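Local coordinates for protein domain of Unknown Function with a Cystatin-Like Fold (Nostoc punctiforme, PDB 2RGQ) that is of unknown function but adopts a cystatin-like fold and belongs to the SnoaL-like family of the NTF2 clan, at residues A6-E11 with V111-G116; N75-G80 with T86-L91; D109-R112 with K117-L120. One frame throughout, in Å; residues are numbered along the deposited sequence.

Interaction 1. Residues A6-E11 with V111-G116; sequences ALDKLE and VRKING
Lys113 reaches from the end of strand 101-114 to Asp8 in the first turns of helix 6-25, and the two side chains cross at about a right angle. They meet at their ends: NZ of Lys113 lies 2.8 Å from OD1 of Asp8, a hydrogen-bonded salt bridge. The ammonium does not sit in the carboxylate plane but meets OD1 from above it, 37° out. Lys113 starts with CG anti to its backbone N (chi1 -179°) and runs extended until a bend at chi3 (-75°), which brings CE within 3.5 Å of Asp8 OD1. The same OD1 accepts a hydrogen bond from Trp118 NE1, and Lys113 NZ donates to the carbonyl O of Tyr82, so each charged end has a second partner. One turn further along the helix, a water bridges the two segments, donating to Glu11 OE1 at 2.6 Å and to Gly116 O at 2.7 Å; OE2 of Glu11 takes the backbone N-H of Trp118. Helix and hairpin turn are joined by polar groups and one water, with little direct packing. At OD1, one charged and one neutral donor grip the buried Asp8 carboxylate, which would be expected to stabilise its negative charge.

Interaction 2. Residues N75-G80 with T86-L91; sequences NAIIQG and TMESYL
This is the antiparallel pairing of strands 69-80 and 84-95, a beta hairpin at one margin of the curved sheet of the cystatin-like, NTF2-type fold; within the chain, strand 69-80 is outermost. The short strand segments run at 171° to each other, their axes 4.7 Å apart. Ile77 with Glu88 and Gln79 with Thr86 are hydrogen-bonded pairs, Ile77 N reaching Glu88 O at 3.0 Å, and Ile78 with Met87 is the non-hydrogen-bonded pair between them. Ile78 and Met87, a selenomethionine, send their side chains to the face covered by helix 6-25, where CG1 of Ile78 touches CG of Met87 at 3.7 Å and Ile78 packs on Ile12 and Met13. Asn75 ND2 lies 3.3 Å from CD2 of Tyr90, amide and ring planes 46° apart; this amide binds His71 of the third subunit, and Tyr90 OH binds Asp24 of that subunit. On the face bearing Ile77, Gln79 bends at chi2 (-74°) and carries its amide across to strand 84-95, nearly coplanar with the Glu88 carboxylate. Gln79 NE2 donates in the amide plane to Thr86 OG1 at an unusually short 2.5 Å, leaving the amide's exact placing uncertain.

Interaction 3. Residues D109-R112 with K117-L120; sequences DQVR and KWYL
Val111 CG2 packs against the benzo part of the Trp118 indole, 3.6 Å from CE3, the two side chains crossing at about a right angle. The other methyl, CG1, turns to Leu120 and lies 3.9 Å from CD2. That same leucine methyl also lies against the Asp109 carboxylate, 3.6 Å from OD1. Behind these side chains is the antiparallel pairing of strands 101-114 and 117-127, which form a beta hairpin. Val111 and Leu120 are a non-hydrogen-bonded pair, whereas Arg112 and Tyr119 exchange two backbone hydrogen bonds, Arg112 N to Tyr119 O at 3.0 Å and Tyr119 N to Arg112 O at 2.9 Å. Val111 CA makes a CA-H...O contact with Tyr119 O, 3.2 Å between CA and O. The short strand segments lie at 149°, well away from exactly antiparallel. Trp118 has CG anti to its carbonyl carbon (chi1 -68°), which, with the ring turned at chi2, carries its six-membered part back toward strand 101-114, CE3 3.4 Å from Arg112 C.

Farther out, helix 6-25 closes over this face: Ile12 packs against the Trp118 side chain, with NE1 held by Asp8, while Ile12 and Leu15 cover Val111. The inward face is therefore an apolar cluster that also holds a carboxylate, and pairing with Arg123 gives the buried OD1 of Asp109 a charged partner on the strand of Leu120.

Overall arrangement
All three contacts gather round the same sheet and the start of helix 6-25. Interactions 2 and 3 are antiparallel hairpins, linked through the neighbouring strands 84-95 and 101-114, where Met87 O meets Asp109 N at 2.7 Å. In each, the face toward the helix is largely apolar, though it includes Asp109 in interaction 3, and the other carries mixed, partly exposed side chains such as Ile77, Gln79, Arg112 and Tyr119. Interaction 1 is different in kind: it is small, polar and farther from the chain centre, and ties the helix to the tip of the hairpin of interaction 3. Trp118 connects those two sites. Interactions 1 and 2 both touch the third subunit, whereas no other protein chain of the assembly touches interaction 3.

Interaction 1. Residues A6-E11 with V111-G116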
loop_
_atom_site.group_PDB
_atom_site.type_symbol
_atom_site.label_atom_id
_atom_site.label_comp_id
_atom_site.label_asym_id
_atom_site.label_seq_id
_atom_site.Cartn_x
_atom_site.Cartn_y
_atom_site.Cartn_z
ATOM N N ALA B 6 -5.636 -6.881 -16.012
ATOM C CA ALA B 6 -4.738 -6.676 -14.886
ATOM C C ALA B 6 -3.901 -5.436 -15.154
ATOM O O ALA B 6 -3.660 -4.638 -14.247
ATOM C CB ALA B 6 -3.816 -7.917 -14.730
ATOM N N LEU B 7 -3.482 -5.255 -16.413
ATOM C CA LEU B 7 -2.744 -4.014 -16.776
ATOM C C LEU B 7 -3.592 -2.780 -16.563
ATOM O O LEU B 7 -3.059 -1.751 -16.050
ATOM C CB LEU B 7 -2.157 -4.057 -18.177
ATOM C CG LEU B 7 -0.901 -4.909 -18.439
ATOM C CD1 LEU B 7 -0.698 -4.939 -19.897
ATOM C CD2 LEU B 7 0.375 -4.376 -17.710
ATOM N N ASP B 8 -4.896 -2.845 -16.895
ATOM C CA ASP B 8 -5.799 -1.707 -16.626
ATOM C C ASP B 8 -5.848 -1.365 -15.127
ATOM O O ASP B 8 -5.737 -0.199 -14.750
ATOM C CB ASP B 8 -7.264 -1.935 -17.081
ATOM C CG ASP B 8 -7.447 -2.012 -18.604
ATOM O OD1 ASP B 8 -6.759 -1.295 -19.362
ATOM O OD2 ASP B 8 -8.326 -2.812 -19.051
ATOM N N LYS B 9 -6.062 -2.364 -14.286
ATOM C CA LYS B 9 -6.088 -2.164 -12.829
ATOM C C LYS B 9 -4.807 -1.515 -12.294
ATOM O O LYS B 9 -4.860 -0.584 -11.496
ATOM C CB LYS B 9 -6.369 -3.499 -12.120
ATOM C CG LYS B 9 -7.846 -4.010 -12.344
ATOM C CD LYS B 9 -8.212 -5.052 -11.278
ATOM C CE LYS B 9 -9.718 -5.277 -11.190
ATOM N NZ LYS B 9 -10.032 -6.077 -9.955
ATOM N N LEU B 10 -3.657 -2.035 -12.739
ATOM C CA LEU B 10 -2.356 -1.486 -12.324
ATOM C C LEU B 10 -2.207 -0.027 -12.756
ATOM O O LEU B 10 -1.767 0.820 -11.956
ATOM C CB LEU B 10 -1.221 -2.361 -12.817
ATOM C CG LEU B 10 -1.096 -3.745 -12.232
ATOM C CD1 LEU B 10 -0.184 -4.587 -13.072
ATOM C CD2 LEU B 10 -0.550 -3.693 -10.785
ATOM N N GLU B 11 -2.614 0.283 -13.982
ATOM C CA GLU B 11 -2.612 1.680 -14.501
ATOM C C GLU B 11 -3.544 2.575 -13.694
ATOM O O GLU B 11 -3.218 3.726 -13.386
ATOM C CB GLU B 11 -2.962 1.743 -16.001
ATOM C CG GLU B 11 -2.541 3.076 -16.673
ATOM C CD GLU B 11 -2.903 3.189 -18.148
ATOM O OE1 GLU B 11 -2.880 2.131 -18.801
ATOM O OE2 GLU B 11 -3.217 4.319 -18.642
ATOM N N VAL B 111 -12.872 6.682 -13.110
ATOM C CA VAL B 111 -11.791 6.761 -14.066
ATOM C C VAL B 111 -12.316 6.353 -15.451
ATOM O O VAL B 111 -13.346 5.695 -15.551
ATOM C CB VAL B 111 -10.580 5.915 -13.705
ATOM C CG1 VAL B 111 -9.913 6.454 -12.370
ATOM C CG2 VAL B 111 -10.948 4.399 -13.681
ATOM N N ARG B 112 -11.640 6.831 -16.475
ATOM C CA ARG B 112 -12.040 6.566 -17.860
ATOM C C ARG B 112 -10.831 6.411 -18.750
ATOM O O ARG B 112 -9.816 7.111 -18.573
ATOM C CB ARG B 112 -12.911 7.700 -18.356
ATOM C CG ARG B 112 -13.542 7.525 -19.758
ATOM C CD ARG B 112 -14.394 8.726 -20.102
ATOM N NE ARG B 112 -15.481 8.909 -19.123
ATOM C CZ ARG B 112 -16.128 10.049 -18.871
ATOM N NH1 ARG B 112 -15.863 11.126 -19.527
ATOM N NH2 ARG B 112 -17.087 10.097 -17.986
ATOM N N LYS B 113 -10.954 5.495 -19.711
ATOM C CA LYS B 113 -9.908 5.292 -20.718
ATOM C C LYS B 113 -10.269 6.207 -21.882
ATOM O O LYS B 113 -11.322 6.052 -22.487
ATOM C CB LYS B 113 -9.841 3.853 -21.137
ATOM C CG LYS B 113 -8.782 3.552 -22.145
ATOM C CD LYS B 113 -8.678 2.083 -22.451
ATOM C CE LYS B 113 -7.991 1.318 -21.344
ATOM N NZ LYS B 113 -8.232 -0.176 -21.510
ATOM N N ILE B 114 -9.382 7.164 -22.162
ATOM C CA ILE B 114 -9.522 8.140 -23.235
ATOM C C ILE B 114 -8.267 8.071 -24.131
ATOM O O ILE B 114 -7.148 8.179 -23.656
ATOM C CB ILE B 114 -9.730 9.588 -22.683
ATOM C CG1 ILE B 114 -10.777 9.592 -21.556
ATOM C CG2 ILE B 114 -10.097 10.544 -23.825
ATOM C CD1 ILE B 114 -11.059 10.967 -20.904
ATOM N N ASN B 115 -8.482 7.851 -25.435
ATOM C CA ASN B 115 -7.391 7.684 -26.389
ATOM C C ASN B 115 -6.341 6.680 -25.886
ATOM O O ASN B 115 -5.126 6.901 -26.001
ATOM C CB ASN B 115 -6.747 9.014 -26.740
ATOM C CG ASN B 115 -7.749 10.071 -27.171
ATOM O OD1 ASN B 115 -8.737 9.816 -27.858
ATOM N ND2 ASN B 115 -7.471 11.272 -26.780
ATOM N N GLY B 116 -6.829 5.600 -25.292
ATOM C CA GLY B 116 -6.018 4.508 -24.823
ATOM C C GLY B 116 -5.321 4.587 -23.493
ATOM O O GLY B 116 -4.556 3.664 -23.164
HETATM O O HOH W 1 -4.125 1.912 -21.124
#

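Interaction 2. Residues N75-G80 with T86-L91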
loop_
_atom_site.group_PDB
_atom_site.type_symbol
_atom_site.label_atom_id
_atom_site.label_comp_id
_atom_site.label_asym_id
_atom_site.label_seq_id
_atom_site.Cartn_x
_atom_site.Cartn_y
_atom_site.Cartn_z
ATOM N N ASN B 75 -5.285 -0.198 -0.065
ATOM C CA ASN B 75 -6.582 -0.935 -0.094
ATOM C C ASN B 75 -7.397 -0.655 -1.347
ATOM O O ASN B 75 -8.630 -0.513 -1.270
ATOM C CB ASN B 75 -7.451 -0.626 1.141
ATOM C CG ASN B 75 -6.846 -1.075 2.466
ATOM O OD1 ASN B 75 -5.835 -1.715 2.498
ATOM N ND2 ASN B 75 -7.527 -0.742 3.580
ATOM N N ALA B 76 -6.729 -0.561 -2.490
ATOM C CA ALA B 76 -7.463 -0.286 -3.728
ATOM C C ALA B 76 -8.407 -1.437 -4.095
ATOM O O ALA B 76 -8.038 -2.631 -4.086
ATOM C CB ALA B 76 -6.530 -0.010 -4.887
ATOM N N ILE B 77 -9.636 -1.063 -4.415
ATOM C CA ILE B 77 -10.623 -1.990 -4.948
ATOM C C ILE B 77 -11.148 -1.282 -6.200
ATOM O O ILE B 77 -11.647 -0.151 -6.129
ATOM C CB ILE B 77 -11.759 -2.289 -4.008
ATOM C CG1 ILE B 77 -11.215 -2.856 -2.665
ATOM C CG2 ILE B 77 -12.786 -3.248 -4.707
ATOM C CD1 ILE B 77 -12.324 -3.138 -1.673
ATOM N N ILE B 78 -11.048 -1.985 -7.314
ATOM C CA ILE B 78 -11.412 -1.448 -8.618
ATOM C C ILE B 78 -12.461 -2.304 -9.289
ATOM O O ILE B 78 -12.315 -3.525 -9.353
ATOM C CB ILE B 78 -10.154 -1.320 -9.547
ATOM C CG1 ILE B 78 -9.102 -0.375 -8.939
ATOM C CG2 ILE B 78 -10.574 -0.884 -10.995
ATOM C CD1 ILE B 78 -7.724 -0.512 -9.634
ATOM N N GLN B 79 -13.505 -1.664 -9.807
ATOM C CA GLN B 79 -14.529 -2.388 -10.596
ATOM C C GLN B 79 -14.912 -1.589 -11.838
ATOM O O GLN B 79 -14.888 -0.375 -11.842
ATOM C CB GLN B 79 -15.758 -2.800 -9.787
ATOM C CG GLN B 79 -16.494 -1.748 -8.999
ATOM C CD GLN B 79 -15.761 -1.277 -7.717
ATOM O OE1 GLN B 79 -15.239 -2.083 -6.910
ATOM N NE2 GLN B 79 -15.766 0.023 -7.512
ATOM N N GLY B 80 -15.220 -2.295 -12.908
ATOM C CA GLY B 80 -15.564 -1.652 -14.151
ATOM C C GLY B 80 -15.290 -2.550 -15.328
ATOM O O GLY B 80 -15.316 -3.775 -15.211
ATOM N N THR B 86 -14.424 2.396 -11.447
ATOM C CA THR B 86 -14.466 3.098 -10.192
ATOM C C THR B 86 -13.457 2.433 -9.283
ATOM O O THR B 86 -13.259 1.219 -9.372
ATOM C CB THR B 86 -15.881 3.100 -9.556
ATOM O OG1 THR B 86 -16.286 1.747 -9.311
ATOM C CG2 THR B 86 -16.874 3.756 -10.465
HETATM N N MSE B 87 -12.735 3.240 -8.523
HETATM C CA MSE B 87 -11.779 2.772 -7.543
HETATM C C MSE B 87 -12.146 3.333 -6.189
HETATM O O MSE B 87 -12.526 4.505 -6.118
HETATM C CB MSE B 87 -10.355 3.232 -7.912
HETATM C CG MSE B 87 -9.316 2.726 -6.927
HETATM SE SE MSE B 87 -7.505 2.998 -7.513
HETATM C CE MSE B 87 -7.430 4.848 -7.790
ATOM N N GLU B 88 -12.035 2.516 -5.125
ATOM C CA GLU B 88 -12.179 2.972 -3.739
ATOM C C GLU B 88 -10.840 2.673 -3.091
ATOM O O GLU B 88 -10.225 1.650 -3.376
ATOM C CB GLU B 88 -13.327 2.289 -2.991
ATOM C CG GLU B 88 -14.648 2.388 -3.696
ATOM C CD GLU B 88 -14.840 1.321 -4.781
ATOM O OE1 GLU B 88 -14.663 0.110 -4.516
ATOM O OE2 GLU B 88 -15.187 1.690 -5.934
ATOM N N SER B 89 -10.374 3.532 -2.203
ATOM C CA SER B 89 -9.083 3.334 -1.597
ATOM C C SER B 89 -8.992 4.181 -0.339
ATOM O O SER B 89 -9.894 4.974 -0.062
ATOM C CB SER B 89 -7.975 3.728 -2.562
ATOM O OG SER B 89 -7.914 5.139 -2.793
ATOM N N TYR B 90 -7.893 3.999 0.385
ATOM C CA TYR B 90 -7.598 4.816 1.521
ATOM C C TYR B 90 -6.446 5.725 1.233
ATOM O O TYR B 90 -5.574 5.361 0.487
ATOM C CB TYR B 90 -7.190 3.967 2.714
ATOM C CG TYR B 90 -8.299 3.241 3.430
ATOM C CD1 TYR B 90 -9.650 3.487 3.172
ATOM C CD2 TYR B 90 -7.976 2.371 4.455
ATOM C CE1 TYR B 90 -10.636 2.883 3.923
ATOM C CE2 TYR B 90 -8.960 1.770 5.214
ATOM C CZ TYR B 90 -10.281 2.011 4.927
ATOM O OH TYR B 90 -11.276 1.427 5.643
ATOM N N LEU B 91 -6.453 6.860 1.929
ATOM C CA LEU B 91 -5.396 7.841 1.896
ATOM C C LEU B 91 -4.979 8.033 3.331
ATOM O O LEU B 91 -5.840 8.229 4.213
ATOM C CB LEU B 91 -5.868 9.163 1.307
ATOM C CG LEU B 91 -4.882 10.341 1.239
ATOM C CD1 LEU B 91 -3.682 9.958 0.424
ATOM C CD2 LEU B 91 -5.586 11.594 0.677
HETATM O O HOH W 2 -17.899 0.878 -11.618
#

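Interaction 3. Residues D109-R112 with K117-L120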
loop_
_atom_site.group_PDB
_atom_site.type_symbol
_atom_site.label_atom_id
_atom_site.label_comp_id
_atom_site.label_asym_id
_atom_site.label_seq_id
_atom_site.Cartn_x
_atom_site.Cartn_y
_atom_site.Cartn_z
ATOM N N ASP B 109 -12.845 7.174 -6.698
ATOM C CA ASP B 109 -12.422 7.654 -8.029
ATOM C C ASP B 109 -13.273 7.079 -9.146
ATOM O O ASP B 109 -13.627 5.908 -9.119
ATOM C CB ASP B 109 -10.955 7.291 -8.305
ATOM C CG ASP B 109 -9.993 7.958 -7.346
ATOM O OD1 ASP B 109 -10.088 9.201 -7.249
ATOM O OD2 ASP B 109 -9.100 7.271 -6.758
ATOM N N GLN B 110 -13.699 7.930 -10.076
ATOM C CA GLN B 110 -14.322 7.470 -11.313
ATOM C C GLN B 110 -13.217 7.711 -12.336
ATOM O O GLN B 110 -12.671 8.852 -12.413
ATOM C CB GLN B 110 -15.541 8.288 -11.681
ATOM C CG GLN B 110 -16.674 8.229 -10.686
ATOM C CD GLN B 110 -17.820 9.133 -11.074
ATOM O OE1 GLN B 110 -17.775 9.814 -12.107
ATOM N NE2 GLN B 110 -18.866 9.154 -10.244
ATOM N N VAL B 111 -12.872 6.682 -13.110
ATOM C CA VAL B 111 -11.791 6.761 -14.066
ATOM C C VAL B 111 -12.316 6.353 -15.451
ATOM O O VAL B 111 -13.346 5.695 -15.551
ATOM C CB VAL B 111 -10.580 5.915 -13.705
ATOM C CG1 VAL B 111 -9.913 6.454 -12.370
ATOM C CG2 VAL B 111 -10.948 4.399 -13.681
ATOM N N ARG B 112 -11.640 6.831 -16.475
ATOM C CA ARG B 112 -12.040 6.566 -17.860
ATOM C C ARG B 112 -10.831 6.411 -18.750
ATOM O O ARG B 112 -9.816 7.111 -18.573
ATOM C CB ARG B 112 -12.911 7.700 -18.356
ATOM C CG ARG B 112 -13.542 7.525 -19.758
ATOM C CD ARG B 112 -14.394 8.726 -20.102
ATOM N NE ARG B 112 -15.481 8.909 -19.123
ATOM C CZ ARG B 112 -16.128 10.049 -18.871
ATOM N NH1 ARG B 112 -15.863 11.126 -19.527
ATOM N NH2 ARG B 112 -17.087 10.097 -17.986
ATOM N N LYS B 117 -5.580 5.645 -22.732
ATOM C CA LYS B 117 -4.967 5.868 -21.441
ATOM C C LYS B 117 -6.003 6.145 -20.391
ATOM O O LYS B 117 -6.976 6.854 -20.681
ATOM C CB LYS B 117 -4.063 7.084 -21.571
ATOM C CG LYS B 117 -3.298 7.471 -20.334
ATOM C CD LYS B 117 -2.113 8.346 -20.739
ATOM C CE LYS B 117 -1.438 8.979 -19.526
ATOM N NZ LYS B 117 -0.902 7.997 -18.566
ATOM N N TRP B 118 -5.734 5.704 -19.147
ATOM C CA TRP B 118 -6.668 5.951 -18.046
ATOM C C TRP B 118 -6.411 7.315 -17.432
ATOM O O TRP B 118 -5.245 7.760 -17.273
ATOM C CB TRP B 118 -6.587 4.901 -16.942
ATOM C CG TRP B 118 -7.066 3.578 -17.356
ATOM C CD1 TRP B 118 -6.318 2.566 -17.829
ATOM C CD2 TRP B 118 -8.416 3.116 -17.325
ATOM N NE1 TRP B 118 -7.105 1.463 -18.064
ATOM C CE2 TRP B 118 -8.407 1.782 -17.784
ATOM C CE3 TRP B 118 -9.631 3.702 -16.986
ATOM C CZ2 TRP B 118 -9.584 1.008 -17.901
ATOM C CZ3 TRP B 118 -10.816 2.941 -17.081
ATOM C CH2 TRP B 118 -10.781 1.606 -17.548
ATOM N N TYR B 119 -7.514 7.971 -17.096
ATOM C CA TYR B 119 -7.532 9.271 -16.454
ATOM C C TYR B 119 -8.567 9.381 -15.358
ATOM O O TYR B 119 -9.596 8.708 -15.398
ATOM C CB TYR B 119 -7.945 10.352 -17.465
ATOM C CG TYR B 119 -6.979 10.550 -18.563
ATOM C CD1 TYR B 119 -5.874 11.392 -18.407
ATOM C CD2 TYR B 119 -7.129 9.872 -19.756
ATOM C CE1 TYR B 119 -4.961 11.562 -19.438
ATOM C CE2 TYR B 119 -6.213 10.023 -20.796
ATOM C CZ TYR B 119 -5.149 10.875 -20.642
ATOM O OH TYR B 119 -4.255 10.971 -21.681
ATOM N N LEU B 120 -8.284 10.208 -14.359
ATOM C CA LEU B 120 -9.264 10.569 -13.354
ATOM C C LEU B 120 -10.376 11.468 -13.937
ATOM O O LEU B 120 -10.099 12.563 -14.494
ATOM C CB LEU B 120 -8.569 11.331 -12.203
ATOM C CG LEU B 120 -7.614 10.541 -11.296
ATOM C CD1 LEU B 120 -6.842 11.516 -10.403
ATOM C CD2 LEU B 120 -8.363 9.530 -10.440
#